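Local coordinates for betaine aldehyde dehydrogenase (Staphylococcus aureus subsp. aureus COL, PDB 4QTO), which catalyses the NAD-dependent oxidation of betaine aldehyde to glycine betaine, at residues K328-L333 against V400-D405; C404-S407 against V411-E414. One frame throughout, in Å; residues are numbered along the deposited sequence.

Interaction 1 of 2, residues K328-L333 against V400-D405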
loop_
_atom_site.group_PDB
_atom_site.type_symbol
_atom_site.label_atom_id
_atom_site.label_comp_id
_atom_site.label_asym_id
_atom_site.label_seq_id
_atom_site.Cartn_x
_atom_site.Cartn_y
_atom_site.Cartn_z
ATOM N N LYS A 328 21.446 10.678 -41.720
ATOM C CA LYS A 328 21.038 12.033 -41.334
ATOM C C LYS A 328 21.420 12.289 -39.870
ATOM O O LYS A 328 21.973 13.347 -39.504
ATOM C CB LYS A 328 19.505 12.122 -41.490
ATOM C CG LYS A 328 18.856 13.434 -41.121
ATOM C CD LYS A 328 17.349 13.337 -41.102
ATOM C CE LYS A 328 16.737 14.678 -40.767
ATOM N NZ LYS A 328 15.248 14.646 -40.773
ATOM N N PHE A 329 21.111 11.313 -39.023
ATOM C CA PHE A 329 21.406 11.419 -37.601
ATOM C C PHE A 329 22.916 11.502 -37.304
ATOM O O PHE A 329 23.361 12.397 -36.555
ATOM C CB PHE A 329 20.790 10.284 -36.820
ATOM C CG PHE A 329 21.155 10.326 -35.361
ATOM C CD1 PHE A 329 20.476 11.171 -34.488
ATOM C CD2 PHE A 329 22.225 9.580 -34.895
ATOM C CE1 PHE A 329 20.857 11.272 -33.166
ATOM C CE2 PHE A 329 22.588 9.645 -33.554
ATOM C CZ PHE A 329 21.894 10.484 -32.703
ATOM N N GLU A 330 23.692 10.601 -37.887
ATOM C CA GLU A 330 25.134 10.608 -37.642
ATOM C C GLU A 330 25.740 11.939 -38.062
ATOM O O GLU A 330 26.538 12.531 -37.330
ATOM C CB GLU A 330 25.850 9.459 -38.364
ATOM C CG GLU A 330 25.568 8.105 -37.760
ATOM C CD GLU A 330 26.200 6.941 -38.501
ATOM O OE1 GLU A 330 26.924 7.166 -39.496
ATOM O OE2 GLU A 330 25.959 5.802 -38.083
ATOM N N GLN A 331 25.357 12.436 -39.229
ATOM C CA GLN A 331 25.887 13.706 -39.667
ATOM C C GLN A 331 25.543 14.847 -38.711
ATOM O O GLN A 331 26.392 15.691 -38.391
ATOM C CB GLN A 331 25.436 14.033 -41.082
ATOM C CG GLN A 331 26.198 15.254 -41.551
ATOM C CD GLN A 331 27.721 14.967 -41.511
ATOM O OE1 GLN A 331 28.166 14.065 -42.206
ATOM N NE2 GLN A 331 28.506 15.669 -40.639
ATOM N N ALA A 332 24.293 14.895 -38.267
ATOM C CA ALA A 332 23.857 15.958 -37.370
ATOM C C ALA A 332 24.556 15.886 -36.006
ATOM O O ALA A 332 24.984 16.912 -35.469
ATOM C CB ALA A 332 22.353 15.902 -37.187
ATOM N N LEU A 333 24.706 14.681 -35.488
ATOM C CA LEU A 333 25.354 14.475 -34.195
ATOM C C LEU A 333 26.832 14.872 -34.269
ATOM O O LEU A 333 27.335 15.632 -33.437
ATOM C CB LEU A 333 25.216 13.022 -33.763
ATOM C CG LEU A 333 25.899 12.678 -32.442
ATOM C CD1 LEU A 333 25.211 13.408 -31.311
ATOM C CD2 LEU A 333 25.874 11.185 -32.196
ATOM N N VAL A 400 32.421 10.159 -31.130
ATOM C CA VAL A 400 31.333 9.372 -31.718
ATOM C C VAL A 400 31.991 8.214 -32.493
ATOM O O VAL A 400 32.885 8.430 -33.324
ATOM C CB VAL A 400 30.467 10.168 -32.709
ATOM C CG1 VAL A 400 29.359 9.282 -33.280
ATOM C CG2 VAL A 400 29.882 11.404 -32.037
ATOM N N ILE A 401 31.549 6.997 -32.186
ATOM C CA ILE A 401 32.041 5.791 -32.844
ATOM C C ILE A 401 30.911 5.221 -33.708
ATOM O O ILE A 401 29.817 4.969 -33.221
ATOM C CB ILE A 401 32.547 4.764 -31.811
ATOM C CG1 ILE A 401 33.704 5.393 -31.004
ATOM C CG2 ILE A 401 33.002 3.492 -32.502
ATOM C CD1 ILE A 401 34.315 4.508 -29.927
ATOM N N THR A 402 31.206 5.009 -34.986
ATOM C CA THR A 402 30.243 4.510 -35.963
ATOM C C THR A 402 30.692 3.193 -36.598
ATOM O O THR A 402 31.781 2.692 -36.321
ATOM C CB THR A 402 30.021 5.545 -37.076
ATOM O OG1 THR A 402 31.263 5.824 -37.727
ATOM C CG2 THR A 402 29.445 6.838 -36.523
ATOM N N ASN A 403 29.833 2.628 -37.450
ATOM C CA ASN A 403 30.181 1.377 -38.163
ATOM C C ASN A 403 30.526 0.272 -37.137
ATOM O O ASN A 403 31.547 -0.422 -37.253
ATOM C CB ASN A 403 31.321 1.588 -39.163
ATOM C CG ASN A 403 31.406 0.478 -40.203
ATOM O OD1 ASN A 403 30.414 -0.167 -40.516
ATOM N ND2 ASN A 403 32.600 0.280 -40.772
ATOM N N CYS A 404 29.703 0.175 -36.101
ATOM C CA CYS A 404 29.905 -0.843 -35.066
ATOM C C CYS A 404 28.681 -1.762 -34.941
ATOM O O CYS A 404 27.647 -1.537 -35.591
ATOM C CB CYS A 404 30.472 -0.296 -33.723
ATOM S SG CYS A 404 30.101 1.310 -33.010
ATOM N N ASP A 405 28.847 -2.870 -34.225
ATOM C CA ASP A 405 27.782 -3.821 -34.067
ATOM C C ASP A 405 27.857 -4.465 -32.714
ATOM O O ASP A 405 28.848 -4.374 -32.009
ATOM C CB ASP A 405 27.785 -4.852 -35.178
ATOM C CG ASP A 405 28.908 -5.807 -35.066
ATOM O OD1 ASP A 405 28.778 -6.782 -34.298
ATOM O OD2 ASP A 405 29.884 -5.664 -35.844
HETATM O O HOH W 1 27.143 3.641 -37.224
#
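Glu330 and Leu333, one turn apart on helix 323-337, direct their side chains at Thr402 and Val400, two residues apart on strand 399-402. The CG of Glu330 lies anti to the carbonyl carbon (chi1 -71°), and beyond it the chain runs extended, which carries the carboxylate across to the strand. There the carboxylate carbon CD packs against the methyl CG2 of Thr402 at 3.8 Å, the two side chains crossing at a slant, with OE1 of the same carboxylate 3.9 Å from that methyl. The polar end is engaged elsewhere: OE2 forms a salt bridge with Lys326, one turn earlier on the helix. A water is also hydrogen-bonded to Glu330 OE2 at 2.6 Å and accepts from the backbone N of Asn403 at 2.9 Å, so it ties the acid to the chain where it leaves the strand.

Further along, Leu333 lays its CB above one face of the Phe329 ring, displaced toward the rim. Its CG is anti to the backbone N (chi1 178°), and CD2 reaches forward to meet both methyls of Val400, CG2 at 4.0 Å and CG1 at 4.1 Å. Leu302 and Ile319 touch Leu333, and Tyr306 touches Val400, while Val422 on the neighbouring strand 419-425 touches both Glu330 and Val400.

The helix thus lies against one side of the mixed seven-stranded sheet in this aldehyde dehydrogenase. At Leu333 it meets the strand through methyl contacts, whereas at Glu330, one turn earlier, an acid drawn also to Lys326 reaches the backbone N of Asn403 through water while its carbon lies against a methyl.

Interaction 2 of 2, residues C404-S407 against V411-E414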
loop_
_atom_site.group_PDB
_atom_site.type_symbol
_atom_site.label_atom_id
_atom_site.label_comp_id
_atom_site.label_asym_id
_atom_site.label_seq_id
_atom_site.Cartn_x
_atom_site.Cartn_y
_atom_site.Cartn_z
ATOM N N CYS A 404 29.703 0.175 -36.101
ATOM C CA CYS A 404 29.905 -0.843 -35.066
ATOM C C CYS A 404 28.681 -1.762 -34.941
ATOM O O CYS A 404 27.647 -1.537 -35.591
ATOM C CB CYS A 404 30.472 -0.296 -33.723
ATOM S SG CYS A 404 30.101 1.310 -33.010
ATOM N N ASP A 405 28.847 -2.870 -34.225
ATOM C CA ASP A 405 27.782 -3.821 -34.067
ATOM C C ASP A 405 27.857 -4.465 -32.714
ATOM O O ASP A 405 28.848 -4.374 -32.009
ATOM C CB ASP A 405 27.785 -4.852 -35.178
ATOM C CG ASP A 405 28.908 -5.807 -35.066
ATOM O OD1 ASP A 405 28.778 -6.782 -34.298
ATOM O OD2 ASP A 405 29.884 -5.664 -35.844
ATOM N N THR A 406 26.761 -5.099 -32.358
ATOM C CA THR A 406 26.581 -5.660 -31.030
ATOM C C THR A 406 27.631 -6.685 -30.593
ATOM O O THR A 406 27.840 -6.880 -29.390
ATOM C CB THR A 406 25.149 -6.221 -30.901
ATOM O OG1 THR A 406 24.818 -6.398 -29.525
ATOM C CG2 THR A 406 24.980 -7.522 -31.675
ATOM N N SER A 407 28.345 -7.291 -31.544
ATOM C CA SER A 407 29.376 -8.256 -31.178
ATOM C C SER A 407 30.643 -7.609 -30.621
ATOM O O SER A 407 31.484 -8.289 -30.015
ATOM C CB SER A 407 29.785 -9.089 -32.412
ATOM O OG SER A 407 30.521 -8.317 -33.347
ATOM N N VAL A 411 30.887 -1.823 -27.930
ATOM C CA VAL A 411 29.431 -1.717 -27.781
ATOM C C VAL A 411 29.007 -2.400 -26.497
ATOM O O VAL A 411 28.147 -1.879 -25.785
ATOM C CB VAL A 411 28.680 -2.316 -28.991
ATOM C CG1 VAL A 411 27.180 -2.399 -28.702
ATOM C CG2 VAL A 411 28.948 -1.476 -30.223
ATOM N N GLN A 412 29.607 -3.544 -26.165
ATOM C CA GLN A 412 29.194 -4.294 -24.983
ATOM C C GLN A 412 29.696 -3.765 -23.645
ATOM O O GLN A 412 28.986 -3.857 -22.644
ATOM C CB GLN A 412 29.612 -5.743 -25.127
ATOM C CG GLN A 412 28.850 -6.498 -26.201
ATOM C CD GLN A 412 27.381 -6.659 -25.862
ATOM O OE1 GLN A 412 27.043 -6.989 -24.716
ATOM N NE2 GLN A 412 26.505 -6.473 -26.845
ATOM N N GLU A 413 30.875 -3.162 -23.631
ATOM C CA GLU A 413 31.492 -2.710 -22.399
ATOM C C GLU A 413 31.308 -1.229 -22.064
ATOM O O GLU A 413 31.312 -0.364 -22.943
ATOM C CB GLU A 413 32.986 -3.075 -22.432
ATOM C CG GLU A 413 33.193 -4.565 -22.646
ATOM C CD GLU A 413 34.655 -4.972 -22.755
ATOM O OE1 GLU A 413 35.547 -4.189 -22.362
ATOM O OE2 GLU A 413 34.895 -6.089 -23.228
ATOM N N GLU A 414 31.164 -0.950 -20.781
ATOM C CA GLU A 414 30.962 0.431 -20.297
ATOM C C GLU A 414 32.296 1.176 -20.248
ATOM O O GLU A 414 33.174 0.851 -19.450
ATOM C CB GLU A 414 30.328 0.434 -18.898
ATOM C CG GLU A 414 30.032 1.828 -18.299
ATOM C CD GLU A 414 29.626 1.814 -16.811
ATOM O OE1 GLU A 414 30.395 1.253 -15.999
ATOM O OE2 GLU A 414 28.606 2.457 -16.459
#
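An Asx turn at Asp405 helps shape the loop that carries the chain from strand 399-402 into the short helix 409-412, and this loop folds back onto Val411 and Gln412 of that helix. Asp405 OD1 accepts two bonds from Ser407. The backbone N, 2.8 Å away, meets it on the anti side, well tilted from the carboxylate plane, and the hydroxyl OG on the syn side, closer to that plane, so one carboxylate oxygen is gripped twice.

Val411 fills the inside of the return. Its CG2 stands 3.4 Å from the backbone O of Asp405 and 4.0 Å from CB of Cys404, while the other methyl, CG1, approaches CA of Thr406 at 4.1 Å.

The polar link comes from Gln412. A bend at chi2 (-66°) folds its amide back toward the loop, where NE2 donates to the backbone O of Thr406 at 2.9 Å. The donor lies in the carbonyl plane on a lone pair, but the carbonyl O is tilted from the glutamine's own amide plane, and the N-H...O angle of 143° leaves the bond noticeably bent. Gln412 NE2 also bonds to the backbone O of Asp437, and Thr406 OG1 is paired with Asp437 and Arg318.

One amide group therefore joins two backbone carbonyls, tying the loop and the helix to the chain around Asp437, while the valine methyls pack against the backbone of residues 405-406 and CB of Cys404.

Interaction 1 is buried and long-range, joining a helix to a sheet strand with 66 residues between them; interaction 2 is a local surface contact, with just three residues between its segments. Their centres lie 14 Å apart, and the chain runs directly from one to the other: residues 404-405 follow the strand of interaction 1 and open the loop of interaction 2. At 328-333 against 400-405, a leucine methyl meets valine methyls and a carboxylate lies against a threonine methyl; the polar link between the two segments is by water. At 404-407 against 411-414, a side-chain amide bonds directly to a backbone carbonyl. Strand 419-425 adjoins both, through Val422 in the first and Thr421 and Glu423 in the second.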